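Local coordinates for Phosphoglucomutase/phosphomannomutase family protein (Burkholderia thailandensis, PDB 3UW2), which probably acts as an intramolecular phosphotransferase of the phosphohexose mutase family, moving a phosphate group within sugar phosphates, at residues 61-66 / 117-122. Residues are numbered along the deposited sequence; the frame is centred on the assembly and turned at random.
With EDO (1,2-ethanediol), chain E.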
ATOM      1  N   GLY A  61     -23.707  11.067   9.797  1.00 37.70           N
ATOM      2  CA  GLY A  61     -24.663  11.658   8.892  1.00 37.86           C
ATOM      3  C   GLY A  61     -24.579  11.123   7.470  1.00 39.83           C
ATOM      4  O   GLY A  61     -25.203  11.682   6.550  1.00 35.94           O
ATOM      5  N   GLY A  62     -23.814  10.047   7.285  1.00 38.21           N
ATOM      6  CA  GLY A  62     -23.730   9.395   5.941  1.00 38.36           C
ATOM      7  C   GLY A  62     -24.890   8.410   5.766  1.00 39.73           C
ATOM      8  O   GLY A  62     -25.507   7.985   6.770  1.00 39.84           O
ATOM      9  N   ASP A  63     -25.228   8.061   4.520  1.00 37.04           N
ATOM     10  CA  ASP A  63     -26.236   7.033   4.319  1.00 35.52           C
ATOM     11  C   ASP A  63     -25.907   5.930   3.295  1.00 33.78           C
ATOM     12  O   ASP A  63     -26.824   5.207   2.897  1.00 33.64           O
ATOM     13  CB  ASP A  63     -27.587   7.649   3.957  1.00 41.07           C
ATOM     14  CG  ASP A  63     -27.554   8.376   2.625  1.00 41.36           C
ATOM     15  OD1 ASP A  63     -26.454   8.495   1.998  1.00 42.48           O
ATOM     16  OD2 ASP A  63     -28.646   8.835   2.215  1.00 50.14           O
ATOM     17  N   ALA A  64     -24.641   5.796   2.879  1.00 29.71           N
ATOM     18  CA  ALA A  64     -24.303   4.857   1.834  1.00 27.63           C
ATOM     19  C   ALA A  64     -22.844   4.427   1.948  1.00 28.33           C
ATOM     20  O   ALA A  64     -22.024   5.187   2.392  1.00 25.79           O
ATOM     21  CB  ALA A  64     -24.566   5.425   0.445  1.00 30.08           C
ATOM     22  N   VAL A  65     -22.556   3.208   1.487  1.00 26.31           N
ATOM     23  CA  VAL A  65     -21.233   2.667   1.506  1.00 24.59           C
ATOM     24  C   VAL A  65     -21.055   1.821   0.244  1.00 26.35           C
ATOM     25  O   VAL A  65     -21.930   0.974  -0.097  1.00 28.10           O
ATOM     26  CB  VAL A  65     -21.019   1.741   2.740  1.00 24.74           C
ATOM     27  CG1 VAL A  65     -19.619   1.124   2.654  1.00 24.11           C
ATOM     28  CG2 VAL A  65     -21.061   2.565   4.041  1.00 25.11           C
ATOM     29  N   VAL A  66     -19.925   2.011  -0.437  1.00 25.03           N
ATOM     30  CA  VAL A  66     -19.523   1.130  -1.528  1.00 25.48           C
ATOM     31  C   VAL A  66     -18.886  -0.133  -0.936  1.00 28.38           C
ATOM     32  O   VAL A  66     -18.068  -0.035   0.021  1.00 26.33           O
ATOM     33  CB  VAL A  66     -18.421   1.855  -2.352  1.00 26.73           C
ATOM     34  CG1 VAL A  66     -17.750   0.945  -3.388  1.00 24.92           C
ATOM     35  CG2 VAL A  66     -19.028   3.023  -3.081  1.00 28.25           C
ATOM     36  N   GLY A 117     -30.076   7.450 -10.818  1.00 58.40           N
ATOM     37  CA  GLY A 117     -29.445   8.765 -10.915  1.00 54.64           C
ATOM     38  C   GLY A 117     -28.065   8.856 -10.281  1.00 52.71           C
ATOM     39  O   GLY A 117     -27.668   8.007  -9.470  1.00 46.86           O
ATOM     40  N   GLU A 118     -27.306   9.866 -10.683  1.00 46.37           N
ATOM     41  CA  GLU A 118     -25.961  10.047 -10.152  1.00 44.33           C
ATOM     42  C   GLU A 118     -25.966   9.996  -8.612  1.00 41.82           C
ATOM     43  O   GLU A 118     -26.911  10.449  -7.990  1.00 45.84           O
ATOM     44  CB  GLU A 118     -25.480  11.410 -10.583  1.00 44.43           C
ATOM     45  CG  GLU A 118     -23.995  11.593 -10.309  1.00 47.93           C
ATOM     46  CD  GLU A 118     -23.490  12.806 -11.056  1.00 51.58           C
ATOM     47  OE1 GLU A 118     -23.195  12.656 -12.257  1.00 50.48           O
ATOM     48  OE2 GLU A 118     -23.415  13.888 -10.443  1.00 50.49           O
ATOM     49  N   ARG A 119     -24.926   9.463  -7.983  1.00 38.48           N
ATOM     50  CA  ARG A 119     -24.866   9.563  -6.548  1.00 39.57           C
ATOM     51  C   ARG A 119     -23.395   9.515  -6.138  1.00 37.83           C
ATOM     52  O   ARG A 119     -22.573   8.810  -6.746  1.00 34.55           O
ATOM     53  CB  ARG A 119     -25.686   8.429  -5.882  1.00 39.25           C
ATOM     54  CG  ARG A 119     -25.693   8.419  -4.357  1.00 40.89           C
ATOM     55  CD  ARG A 119     -26.603   7.298  -3.792  1.00 43.72           C
ATOM     56  NE  ARG A 119     -26.764   7.397  -2.325  1.00 44.13           N
ATOM     57  CZ  ARG A 119     -27.566   6.630  -1.567  1.00 44.34           C
ATOM     58  NH1 ARG A 119     -28.313   5.668  -2.094  1.00 42.56           N
ATOM     59  NH2 ARG A 119     -27.626   6.819  -0.254  1.00 45.14           N
ATOM     60  N   ARG A 120     -23.078  10.315  -5.146  1.00 35.55           N
ATOM     61  CA  ARG A 120     -21.738  10.369  -4.646  1.00 40.05           C
ATOM     62  C   ARG A 120     -21.696   9.569  -3.334  1.00 34.88           C
ATOM     63  O   ARG A 120     -22.523   9.827  -2.430  1.00 34.78           O
ATOM     64  CB  ARG A 120     -21.384  11.856  -4.470  1.00 40.89           C
ATOM     65  CG  ARG A 120     -19.938  12.139  -4.082  1.00 43.78           C
ATOM     66  CD  ARG A 120     -18.857  11.764  -5.108  1.00 44.33           C
ATOM     67  NE  ARG A 120     -17.582  12.194  -4.517  1.00 43.10           N
ATOM     68  CZ  ARG A 120     -16.851  11.443  -3.689  1.00 42.09           C
ATOM     69  NH1 ARG A 120     -17.228  10.199  -3.429  1.00 35.13           N
ATOM     70  NH2 ARG A 120     -15.733  11.937  -3.140  1.00 41.48           N
ATOM     71  N   VAL A 121     -20.782   8.595  -3.206  1.00 34.64           N
ATOM     72  CA  VAL A 121     -20.760   7.760  -1.991  1.00 29.43           C
ATOM     73  C   VAL A 121     -19.339   7.725  -1.451  1.00 31.37           C
ATOM     74  O   VAL A 121     -18.485   7.093  -2.053  1.00 29.87           O
ATOM     75  CB  VAL A 121     -21.250   6.307  -2.278  1.00 29.87           C
ATOM     76  CG1 VAL A 121     -21.214   5.424  -1.019  1.00 26.63           C
ATOM     77  CG2 VAL A 121     -22.672   6.246  -2.863  1.00 29.23           C
ATOM     78  N   ASP A 122     -19.072   8.334  -0.309  1.00 29.42           N
ATOM     79  CA  ASP A 122     -17.697   8.558   0.041  1.00 29.75           C
ATOM     80  C   ASP A 122     -17.175   7.643   1.137  1.00 30.53           C
ATOM     81  O   ASP A 122     -16.070   7.871   1.673  1.00 30.97           O
ATOM     82  CB  ASP A 122     -17.425  10.049   0.340  1.00 31.23           C
ATOM     83  CG  ASP A 122     -18.122  10.546   1.599  1.00 32.63           C
ATOM     84  OD1 ASP A 122     -18.981   9.853   2.130  1.00 30.85           O
ATOM     85  OD2 ASP A 122     -17.788  11.655   2.041  1.00 37.95           O
TER
HETATM   86  C1  EDO E 468     -17.402  15.762  -6.135  1.00 64.50           C
HETATM   87  O1  EDO E 468     -18.144  14.622  -5.702  1.00 59.35           O
HETATM   88  C2  EDO E 468     -16.492  16.138  -4.983  1.00 64.96           C
HETATM   89  O2  EDO E 468     -15.592  15.067  -4.671  1.00 60.88           O
HETATM   90  O   HOH W   1     -25.072   8.856  -0.617  1.00 54.87           O
HETATM   91  O   HOH W   2     -20.429   7.638   3.819  1.00 37.23           O
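The methyl of Ala64 lies over one face of the Arg119 guanidinium, with Ala64 CB 3.4 Å from Arg119 NH2, while the carboxylate of Asp63 meets the same group at its edge. Arg119 NH2 and Asp63 OD1 form a 3.0 Å salt bridge; the hydrogen bond within it is weak, bent to 147° at the proton, and the two planes are turned 69° apart, so the groups do not pair side by side. One water, also at the guanidinium edge, takes a hydrogen bond from Arg119 NE (2.8 Å) and gives its own to Asp63 OD1 and the carbonyl of Arg120, tying the salt bridge to the backbone. A 1,2-ethanediol, probably from the crystallisation liquor, sits at the edge of the Arg120 guanidinium, where its bonds from NE and NH2 are weak, while Arg120 NH1 bonds Ala108 O. Arg119 reaches Asp63 with its chain fully extended, CG anti to the backbone N (chi1 180°); its main polar partner is Asp92, which NH1 meets in a second salt bridge.

Next to the charged pair, Ala64, Val66 and Val121 form a buried apolar patch. Val121 lays CG1 against the strand, 3.7 Å from Ala64 CB and 3.8 Å from Val66 CG2, and also against the backbone of Ala64. A second water bridges Ala64 O and Asp122 OD1. Gly61, at positive phi, closes the helix 43-59 in a Schellman motif, after which the chain enters the strand 64-69. Val66 makes backbone hydrogen bonds with Ser123 and Ile125, so 117-122 leads straight into the parallel pairing of 124-127 with 64-69 in the mixed sheet of the alpha/beta/alpha domain I of phosphohexose mutases.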